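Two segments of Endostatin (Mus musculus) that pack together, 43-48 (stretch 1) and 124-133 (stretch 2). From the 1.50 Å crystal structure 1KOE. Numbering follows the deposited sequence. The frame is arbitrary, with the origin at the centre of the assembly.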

# COMPACT_ATOMS: atom_id res chain seq x y z
N PHE A 43 1.66 2.10 -3.04
CA PHE A 43 1.55 2.58 -1.66
C PHE A 43 2.90 2.25 -0.97
O PHE A 43 3.01 1.30 -0.20
CB PHE A 43 0.38 1.81 -1.00
CG PHE A 43 0.01 2.27 0.40
CD1 PHE A 43 -0.79 3.40 0.61
CD2 PHE A 43 0.41 1.54 1.52
CE1 PHE A 43 -1.20 3.79 1.90
CE2 PHE A 43 0.01 1.91 2.81
CZ PHE A 43 -0.80 3.04 2.99
N LEU A 44 3.94 3.02 -1.28
CA LEU A 44 5.27 2.77 -0.74
C LEU A 44 6.06 4.06 -0.69
O LEU A 44 5.84 4.95 -1.51
CB LEU A 44 6.05 1.84 -1.70
CG LEU A 44 5.57 0.44 -2.09
CD1 LEU A 44 6.35 -0.10 -3.29
CD2 LEU A 44 5.71 -0.49 -0.90
N SER A 45 6.95 4.20 0.30
CA SER A 45 7.87 5.34 0.32
C SER A 45 9.08 4.84 -0.49
O SER A 45 9.31 3.63 -0.60
CB SER A 45 8.34 5.66 1.74
OG SER A 45 7.40 6.46 2.43
N SER A 46 9.85 5.75 -1.08
CA SER A 46 11.04 5.35 -1.83
C SER A 46 12.10 6.44 -1.64
O SER A 46 11.86 7.41 -0.93
CB SER A 46 10.72 5.11 -3.31
OG SER A 46 10.10 6.25 -3.92
N ARG A 47 13.26 6.29 -2.27
CA ARG A 47 14.33 7.26 -2.10
C ARG A 47 13.96 8.73 -2.24
O ARG A 47 14.34 9.55 -1.41
CB ARG A 47 15.51 6.93 -3.03
CG ARG A 47 16.64 7.97 -3.01
CD ARG A 47 17.94 7.40 -3.58
NE ARG A 47 18.44 6.27 -2.78
CZ ARG A 47 19.10 6.36 -1.62
NH1 ARG A 47 19.38 7.55 -1.09
NH2 ARG A 47 19.43 5.25 -0.96
N LEU A 48 13.19 9.07 -3.27
CA LEU A 48 12.81 10.46 -3.52
C LEU A 48 11.35 10.78 -3.20
O LEU A 48 10.89 11.90 -3.43
CB LEU A 48 13.02 10.77 -4.99
CG LEU A 48 14.44 10.57 -5.48
CD1 LEU A 48 14.42 10.68 -6.99
CD2 LEU A 48 15.37 11.62 -4.85
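Stretch 2 (124-133) LMESYCETWR

Stretch 1 runs as a segment without regular structure, extended from Leu-44 to Ser-46 and turning at Arg-47, and stretch 2 folds against it as a compact series of turns. Stretch 2 opens with a type I beta turn from Leu-124 to Ser-127, closed by the bond from Ser-127 N to Leu-124 O at 2.8 Å. A weakly bonded helix follows at about 129-132. Residues Cys-129 through Trp-132 all have positive phi and psi, near +50° each, so this turn is left-handed. Two backbone bonds hold the turn: Trp-132 N reaches Tyr-128 O at 2.9 Å and Arg-133 N reaches Cys-129 O at 3.0 Å. The backbones come closest where the CA atoms of Ser-46 and Thr-131 lie 5.1 Å apart. The contacts run in opposite sequence order, Leu-44 meeting Trp-132 at one end and Arg-47 reaching back to Tyr-128 and Met-125 at the other.

Two hydrogen bonds join the stretches, each between a stretch 2 side chain and the stretch 1 backbone, one in each direction: Trp-132 NE1 donates and Thr-131 OG1 accepts. In the first, Trp-132 NE1 donates to Ser-45 O at 2.8 Å, with a nearly straight N-H...O angle of 169°. The carbonyl oxygen sits at the edge of the indole, near its plane, where the N-H points. Tryptophan suits this buried place because it combines a broad apolar surface with one polar group that must find an acceptor. Leu-44 covers a face of the same ring: its CD1 stands 4.0 Å from the centroid of the five-membered ring of Trp-132, only 9° off the normal, in a CH-pi contact, while Leu-44 CD2 lies 3.9 Å from Trp-132 CZ2. A branched aliphatic side chain can thus fill space over the ring without competing for its N-H.

The second bond runs from Arg-47 N to Thr-131 OG1 at 3.2 Å, with an angle of 166°. Thr-131 points its CA-to-CB bond toward stretch 1, which brings a hydroxyl within reach of the amide of Arg-47, in a stretch that forms no strand. Ser-46 CB, part of a small side chain, packs 3.3 Å from Thr-131 OG1. The hydroxyl of Ser-45 takes no part in these bonds; its OG is satisfied elsewhere in the structure.

Tyr-128 also points toward stretch 1 and brings its ring against the backbone, with Tyr-128 CE2 3.4 Å from Ser-46 C and Tyr-128 CD2 4.0 Å from Ser-45 O. Its hydroxyl is the exception to the otherwise tidy polar accounting. Tyr-128 OH approaches Arg-47 CA at 3.4 Å and lies over one face of the guanidinium, yet this contact buries it with no hydrogen-bonding partner anywhere in the model. Arg-47 itself is exposed, and its long side chain extends beyond the tyrosine, bringing Arg-47 NH1 to 3.3 Å from Met-125 CE. The flexible methionine has its CA-to-CB bond sideways, but its end comes nearer, so its methyl meets the arginine in a contact of packing rather than hydrogen bonding.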

# COMPACT_ATOMS: atom_id res chain seq x y z
N LEU A 124 11.70 5.66 5.15
CA LEU A 124 12.67 5.07 6.07
C LEU A 124 13.80 4.53 5.19
O LEU A 124 13.73 3.41 4.70
CB LEU A 124 12.03 3.94 6.89
CG LEU A 124 11.01 4.38 7.92
CD1 LEU A 124 10.44 3.16 8.63
CD2 LEU A 124 11.63 5.32 8.94
N MET A 125 14.84 5.34 5.00
CA MET A 125 15.95 4.97 4.15
C MET A 125 16.69 3.73 4.57
O MET A 125 17.32 3.08 3.73
CB MET A 125 16.90 6.14 3.98
CG MET A 125 16.22 7.33 3.32
SD MET A 125 17.36 8.53 2.59
CE MET A 125 16.82 8.50 0.85
N GLU A 126 16.60 3.37 5.84
CA GLU A 126 17.26 2.16 6.30
C GLU A 126 16.29 0.98 6.31
O GLU A 126 16.66 -0.13 6.68
CB GLU A 126 17.83 2.34 7.71
CG GLU A 126 18.81 3.50 7.87
CD GLU A 126 20.07 3.34 7.04
OE1 GLU A 126 20.47 2.19 6.76
OE2 GLU A 126 20.66 4.38 6.68
N SER A 127 15.05 1.22 5.89
CA SER A 127 14.08 0.14 5.90
C SER A 127 13.06 0.17 4.76
O SER A 127 11.84 0.21 4.97
CB SER A 127 13.38 0.06 7.26
OG SER A 127 12.93 -1.27 7.46
N TYR A 128 13.59 0.18 3.55
CA TYR A 128 12.74 0.13 2.38
C TYR A 128 13.36 -0.72 1.26
O TYR A 128 13.19 -0.46 0.07
CB TYR A 128 12.27 1.52 1.90
CG TYR A 128 13.31 2.54 1.48
CD1 TYR A 128 14.66 2.22 1.34
CD2 TYR A 128 12.90 3.85 1.21
CE1 TYR A 128 15.59 3.20 0.93
CE2 TYR A 128 13.81 4.83 0.81
CZ TYR A 128 15.15 4.50 0.66
OH TYR A 128 16.02 5.47 0.23
N CYS A 129 14.03 -1.79 1.70
CA CYS A 129 14.66 -2.76 0.80
C CYS A 129 15.49 -2.11 -0.31
O CYS A 129 15.39 -2.51 -1.47
CB CYS A 129 13.60 -3.70 0.22
SG CYS A 129 12.76 -4.68 1.50
N GLU A 130 16.29 -1.12 0.08
CA GLU A 130 17.15 -0.40 -0.85
C GLU A 130 16.29 0.13 -2.01
O GLU A 130 16.54 -0.13 -3.20
CB GLU A 130 18.30 -1.31 -1.29
CG GLU A 130 19.13 -1.72 -0.05
CD GLU A 130 20.11 -2.86 -0.28
OE1 GLU A 130 20.42 -3.19 -1.44
OE2 GLU A 130 20.57 -3.42 0.75
N THR A 131 15.28 0.88 -1.60
CA THR A 131 14.28 1.46 -2.48
C THR A 131 13.65 0.41 -3.40
O THR A 131 13.49 0.60 -4.60
CB THR A 131 14.74 2.80 -3.17
OG1 THR A 131 13.60 3.46 -3.75
CG2 THR A 131 15.80 2.57 -4.21
N TRP A 132 13.28 -0.71 -2.77
CA TRP A 132 12.59 -1.83 -3.41
C TRP A 132 13.33 -2.47 -4.56
O TRP A 132 12.75 -2.89 -5.56
CB TRP A 132 11.17 -1.39 -3.81
CG TRP A 132 10.50 -0.68 -2.67
CD1 TRP A 132 10.25 0.66 -2.56
CD2 TRP A 132 10.13 -1.26 -1.40
NE1 TRP A 132 9.77 0.96 -1.30
CE2 TRP A 132 9.69 -0.20 -0.57
CE3 TRP A 132 10.15 -2.57 -0.89
CZ2 TRP A 132 9.26 -0.41 0.74
CZ3 TRP A 132 9.73 -2.78 0.41
CH2 TRP A 132 9.29 -1.71 1.21
N ARG A 133 14.64 -2.60 -4.37
CA ARG A 133 15.48 -3.20 -5.37
C ARG A 133 16.10 -4.54 -4.96
O ARG A 133 16.62 -5.27 -5.80
CB ARG A 133 16.58 -2.21 -5.79
CG ARG A 133 16.06 -1.03 -6.59
CD ARG A 133 17.20 -0.20 -7.18
NE ARG A 133 16.65 0.87 -8.01
CZ ARG A 133 16.93 2.16 -7.86
NH1 ARG A 133 17.78 2.56 -6.91
NH2 ARG A 133 16.25 3.06 -8.57